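Local coordinates for DNA protection during starvation protein (Brevibacillus brevis, PDB 1N1Q) that probably binds and condenses DNA in stationary phase and protects it from oxidative damage by oxidising iron(II) with hydrogen peroxide and storing the iron(III) mineral, at residues D131-E134 with A135-K139; S70-T74 with L75-L79. One frame throughout, in Å; residues are numbered along the deposited sequence.

Contact 1 is a pair of turns within helix 124-148. Contact 2 is the start of the short helix 75-81, which follows the loop after helix 39-66. The two lie on opposite sides of the chain's centre. Their centres are 23 Å apart and their nearest atoms about 14 Å apart, so they do not touch. Contact 1 belongs to the wall of the four-helix bundle. The side chain of Ile133 is about 11 Å from that of Asp58, a ligand of an iron shared between two subunits. Contact 2 lies away from the iron sites. Instead it meets a second subunit.

Contact 1 of 2, residues D131-E134 with A135-K139; sequences DAIE and AGLEK
Ala135 N donates to Asp131 O at 2.8 Å, and this i to i+4 pattern repeats along the helix through Gly136 N to Ala132 O, Leu137 N to Ile133 O and Glu138 N to Glu134 O. The Gly136 bond is the longest of the four, at 3.3 Å.

One turn apart, Ile133 and Leu137 lie side by side and point the same way. CG2 of Ile133 touches CD1 of Leu137 at 4.0 Å. Leu137 CG also rests against Ile133 O. Both side chains face helix 93-120, Ile133 on Leu111 and Leu137 on Phe104 and Leu107.

Glu134 and Glu138 meet on a more polar side. The Glu134 chain runs out extended, its CG opposite the backbone N (chi1 -170°). Glu134 OE2 then comes within 2.9 Å of Glu138 OE2, with the two carboxylate planes turned 56° apart. Such closeness of two acids would probably be unfavourable if both were charged. The other oxygen, Glu134 OE1, forms a salt bridge with Arg115 of helix 93-120, which may offset part of the negative charge. An alanine in place of Glu134 is likely to leave Arg115 without this carboxylate and loosen the polar tie between the two helices.

Apolar residues turned inward, with Glu134 reaching across to Arg115 on the neighbouring helix, are in keeping with the four-helix bundle of the ferritin-like fold, here in its last helix.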
ATOM      1  N   ASP A 131      19.987  16.419  24.000  1.00 17.64           N
ATOM      2  CA  ASP A 131      19.467  16.642  25.344  1.00 17.74           C
ATOM      3  C   ASP A 131      18.089  15.988  25.497  1.00 16.87           C
ATOM      4  O   ASP A 131      17.804  15.360  26.521  1.00 15.87           O
ATOM      5  CB  ASP A 131      19.391  18.150  25.616  1.00 18.15           C
ATOM      6  CG  ASP A 131      19.221  18.488  27.098  1.00 22.12           C
ATOM      7  OD1 ASP A 131      19.678  17.706  27.955  1.00 26.12           O
ATOM      8  OD2 ASP A 131      18.654  19.558  27.391  1.00 26.41           O
ATOM      9  N   ALA A 132      17.244  16.124  24.477  1.00 16.26           N
ATOM     10  CA  ALA A 132      15.913  15.524  24.511  1.00 16.74           C
ATOM     11  C   ALA A 132      15.998  14.001  24.647  1.00 16.24           C
ATOM     12  O   ALA A 132      15.217  13.399  25.378  1.00 16.20           O
ATOM     13  CB  ALA A 132      15.118  15.907  23.253  1.00 16.47           C
ATOM     14  N   ILE A 133      16.942  13.377  23.947  1.00 15.66           N
ATOM     15  CA  ILE A 133      17.105  11.921  24.049  1.00 15.41           C
ATOM     16  C   ILE A 133      17.579  11.599  25.468  1.00 15.03           C
ATOM     17  O   ILE A 133      17.075  10.680  26.118  1.00 13.77           O
ATOM     18  CB  ILE A 133      18.172  11.356  23.060  1.00 15.66           C
ATOM     19  CG1 ILE A 133      17.620  11.298  21.629  1.00 16.53           C
ATOM     20  CG2 ILE A 133      18.584   9.939  23.488  1.00 15.99           C
ATOM     21  CD1 ILE A 133      17.117  12.583  21.112  1.00 18.54           C
ATOM     22  N   GLU A 134      18.547  12.372  25.952  1.00 14.34           N
ATOM     23  CA  GLU A 134      19.101  12.172  27.288  1.00 14.62           C
ATOM     24  C   GLU A 134      18.044  12.244  28.389  1.00 14.75           C
ATOM     25  O   GLU A 134      17.991  11.383  29.270  1.00 14.60           O
ATOM     26  CB  GLU A 134      20.185  13.218  27.577  1.00 14.90           C
ATOM     27  CG  GLU A 134      20.987  12.933  28.848  1.00 14.85           C
ATOM     28  CD  GLU A 134      21.874  14.101  29.265  1.00 17.27           C
ATOM     29  OE1 GLU A 134      22.550  14.686  28.395  1.00 17.31           O
ATOM     30  OE2 GLU A 134      21.899  14.427  30.471  1.00 19.71           O
ATOM     31  N   ALA A 135      17.213  13.279  28.343  1.00 14.59           N
ATOM     32  CA  ALA A 135      16.166  13.459  29.340  1.00 14.90           C
ATOM     33  C   ALA A 135      15.242  12.243  29.368  1.00 15.03           C
ATOM     34  O   ALA A 135      14.840  11.779  30.442  1.00 15.29           O
ATOM     35  CB  ALA A 135      15.355  14.737  29.032  1.00 15.23           C
ATOM     36  N   GLY A 136      14.909  11.730  28.186  1.00 14.48           N
ATOM     37  CA  GLY A 136      14.032  10.578  28.097  1.00 14.80           C
ATOM     38  C   GLY A 136      14.656   9.333  28.700  1.00 14.98           C
ATOM     39  O   GLY A 136      13.970   8.550  29.372  1.00 15.24           O
ATOM     40  N   LEU A 137      15.952   9.142  28.461  1.00 14.46           N
ATOM     41  CA  LEU A 137      16.654   7.979  28.998  1.00 14.48           C
ATOM     42  C   LEU A 137      16.726   8.032  30.518  1.00 14.19           C
ATOM     43  O   LEU A 137      16.550   7.012  31.194  1.00 13.62           O
ATOM     44  CB  LEU A 137      18.073   7.895  28.427  1.00 14.27           C
ATOM     45  CG  LEU A 137      18.188   7.679  26.910  1.00 15.80           C
ATOM     46  CD1 LEU A 137      19.643   7.490  26.532  1.00 16.82           C
ATOM     47  CD2 LEU A 137      17.368   6.466  26.501  1.00 15.05           C
ATOM     48  N   GLU A 138      16.988   9.219  31.056  1.00 14.17           N
ATOM     49  CA  GLU A 138      17.074   9.373  32.500  1.00 14.22           C
ATOM     50  C   GLU A 138      15.747   8.991  33.157  1.00 13.96           C
ATOM     51  O   GLU A 138      15.726   8.404  34.228  1.00 14.20           O
ATOM     52  CB  GLU A 138      17.479  10.808  32.856  1.00 14.11           C
ATOM     53  CG  GLU A 138      18.930  11.128  32.481  1.00 15.83           C
ATOM     54  CD  GLU A 138      19.335  12.555  32.796  1.00 18.89           C
ATOM     55  OE1 GLU A 138      18.500  13.320  33.313  1.00 22.16           O
ATOM     56  OE2 GLU A 138      20.500  12.920  32.529  1.00 23.05           O
ATOM     57  N   LYS A 139      14.640   9.305  32.502  1.00 13.32           N
ATOM     58  CA  LYS A 139      13.333   8.970  33.043  1.00 13.67           C
ATOM     59  C   LYS A 139      13.129   7.459  32.975  1.00 13.71           C
ATOM     60  O   LYS A 139      12.656   6.849  33.933  1.00 13.24           O
ATOM     61  CB  LYS A 139      12.231   9.692  32.265  1.00 14.18           C
ATOM     62  CG  LYS A 139      10.834   9.403  32.787  1.00 16.10           C
ATOM     63  CD  LYS A 139       9.796  10.254  32.073  1.00 18.89           C
ATOM     64  CE  LYS A 139       8.383   9.887  32.538  1.00 20.36           C
ATOM     65  NZ  LYS A 139       7.349  10.743  31.890  1.00 21.93           N
TER

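Contact 2 of 2, residues S70-T74 with L75-L79; sequences SPIAT and LAASL
Thr74 is the N-cap of helix 75-81, and its side chain closes the first turn. Its CB sits beside the peptide that opens the helix. From there OG1 is set between the backbone N and the carbonyl carbon (chi1 63°). This turns it back over the start of the helix, where it accepts from Ala77 N at 3.0 Å in a fairly straight bond, N-H...O 156°. The same oxygen sits tight against Ala77 CB. The cap thus gives a partner to an amide in the first turn, where no preceding turn exists to supply a carbonyl.

Ile72 approaches the same turn from the loop. Its CG2 lies 3.9 Å from Ala77 CB and also packs against Ser78 OG, so the methyl bridges the two residues. Before it, Pro71 packs on helix 39-66, and Ile72 N donates to Asn14 of helix 4-33.

A second subunit also binds this helix start. Its Glu86 accepts from Leu75 N and Ala76 N, the first two amides of the helix, just before Ala77 N, and its Val25 packs on Leu75. The short helix is thereby tied to a neighbouring subunit of the Dps shell.

Thr74 O holds two donors from one residue. Ser78 N reaches it at 3.1 Å, and Ser78 OG reaches it at 2.9 Å from the opposite face of the carbonyl plane.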
ATOM      1  N   SER A  70      27.311  12.745   6.504  1.00 18.72           N
ATOM      2  CA  SER A  70      26.661  11.566   5.955  1.00 19.00           C
ATOM      3  C   SER A  70      26.434  10.620   7.121  1.00 17.64           C
ATOM      4  O   SER A  70      27.364  10.297   7.855  1.00 16.93           O
ATOM      5  CB  SER A  70      27.534  10.894   4.894  1.00 19.90           C
ATOM      6  OG  SER A  70      27.391  11.535   3.636  1.00 25.42           O
ATOM      7  N   PRO A  71      25.183  10.175   7.311  1.00 16.59           N
ATOM      8  CA  PRO A  71      24.828   9.266   8.402  1.00 16.28           C
ATOM      9  C   PRO A  71      25.288   7.830   8.257  1.00 16.10           C
ATOM     10  O   PRO A  71      25.363   7.296   7.151  1.00 15.82           O
ATOM     11  CB  PRO A  71      23.311   9.349   8.437  1.00 16.25           C
ATOM     12  CG  PRO A  71      22.986   9.447   6.962  1.00 16.92           C
ATOM     13  CD  PRO A  71      23.997  10.484   6.485  1.00 16.63           C
ATOM     14  N   ILE A  72      25.591   7.199   9.382  1.00 15.57           N
ATOM     15  CA  ILE A  72      25.981   5.808   9.332  1.00 15.42           C
ATOM     16  C   ILE A  72      24.709   5.093   8.917  1.00 14.68           C
ATOM     17  O   ILE A  72      23.643   5.268   9.527  1.00 13.89           O
ATOM     18  CB  ILE A  72      26.554   5.380  10.686  1.00 15.47           C
ATOM     19  CG1 ILE A  72      28.048   5.771  10.667  1.00 17.19           C
ATOM     20  CG2 ILE A  72      26.285   3.879  10.978  1.00 15.95           C
ATOM     21  CD1 ILE A  72      28.735   5.704  12.012  1.00 18.54           C
ATOM     22  N   ALA A  73      24.821   4.313   7.845  1.00 14.28           N
ATOM     23  CA  ALA A  73      23.661   3.636   7.304  1.00 14.19           C
ATOM     24  C   ALA A  73      23.871   2.218   6.789  1.00 13.87           C
ATOM     25  O   ALA A  73      23.404   1.866   5.708  1.00 13.33           O
ATOM     26  CB  ALA A  73      23.044   4.508   6.204  1.00 14.39           C
ATOM     27  N   THR A  74      24.584   1.417   7.568  1.00 13.62           N
ATOM     28  CA  THR A  74      24.825   0.014   7.255  1.00 13.71           C
ATOM     29  C   THR A  74      24.972  -0.645   8.610  1.00 13.58           C
ATOM     30  O   THR A  74      25.306   0.028   9.592  1.00 12.64           O
ATOM     31  CB  THR A  74      26.128  -0.228   6.451  1.00 13.64           C
ATOM     32  OG1 THR A  74      27.256   0.175   7.236  1.00 13.57           O
ATOM     33  CG2 THR A  74      26.099   0.534   5.127  1.00 15.07           C
ATOM     34  N   LEU A  75      24.704  -1.944   8.680  1.00 13.74           N
ATOM     35  CA  LEU A  75      24.831  -2.658   9.939  1.00 14.15           C
ATOM     36  C   LEU A  75      26.302  -2.814  10.278  1.00 14.19           C
ATOM     37  O   LEU A  75      26.686  -2.767  11.447  1.00 13.45           O
ATOM     38  CB  LEU A  75      24.174  -4.039   9.849  1.00 14.49           C
ATOM     39  CG  LEU A  75      22.701  -4.101   9.446  1.00 16.91           C
ATOM     40  CD1 LEU A  75      22.170  -5.495   9.756  1.00 18.34           C
ATOM     41  CD2 LEU A  75      21.896  -3.050  10.205  1.00 19.71           C
ATOM     42  N   ALA A  76      27.121  -3.001   9.249  1.00 14.04           N
ATOM     43  CA  ALA A  76      28.557  -3.169   9.437  1.00 14.40           C
ATOM     44  C   ALA A  76      29.155  -1.948  10.125  1.00 14.49           C
ATOM     45  O   ALA A  76      29.885  -2.077  11.111  1.00 14.57           O
ATOM     46  CB  ALA A  76      29.237  -3.406   8.082  1.00 14.46           C
ATOM     47  N   ALA A  77      28.834  -0.763   9.617  1.00 14.40           N
ATOM     48  CA  ALA A  77      29.355   0.477  10.197  1.00 14.49           C
ATOM     49  C   ALA A  77      28.763   0.738  11.582  1.00 14.63           C
ATOM     50  O   ALA A  77      29.421   1.304  12.454  1.00 14.97           O
ATOM     51  CB  ALA A  77      29.061   1.662   9.265  1.00 13.99           C
ATOM     52  N   SER A  78      27.516   0.326  11.786  1.00 14.88           N
ATOM     53  CA  SER A  78      26.867   0.526  13.083  1.00 15.32           C
ATOM     54  C   SER A  78      27.562  -0.304  14.151  1.00 15.78           C
ATOM     55  O   SER A  78      27.844   0.187  15.248  1.00 14.38           O
ATOM     56  CB  SER A  78      25.391   0.137  13.013  1.00 15.20           C
ATOM     57  OG  SER A  78      24.672   1.051  12.210  1.00 14.36           O
ATOM     58  N   LEU A  79      27.821  -1.564  13.823  1.00 17.18           N
ATOM     59  CA  LEU A  79      28.511  -2.477  14.727  1.00 18.72           C
ATOM     60  C   LEU A  79      29.902  -1.959  15.039  1.00 19.47           C
ATOM     61  O   LEU A  79      30.375  -2.051  16.169  1.00 19.45           O
ATOM     62  CB  LEU A  79      28.642  -3.862  14.085  1.00 18.70           C
ATOM     63  CG  LEU A  79      27.438  -4.784  14.230  1.00 20.27           C
ATOM     64  CD1 LEU A  79      27.638  -6.044  13.406  1.00 21.53           C
ATOM     65  CD2 LEU A  79      27.265  -5.118  15.708  1.00 20.89           C
TER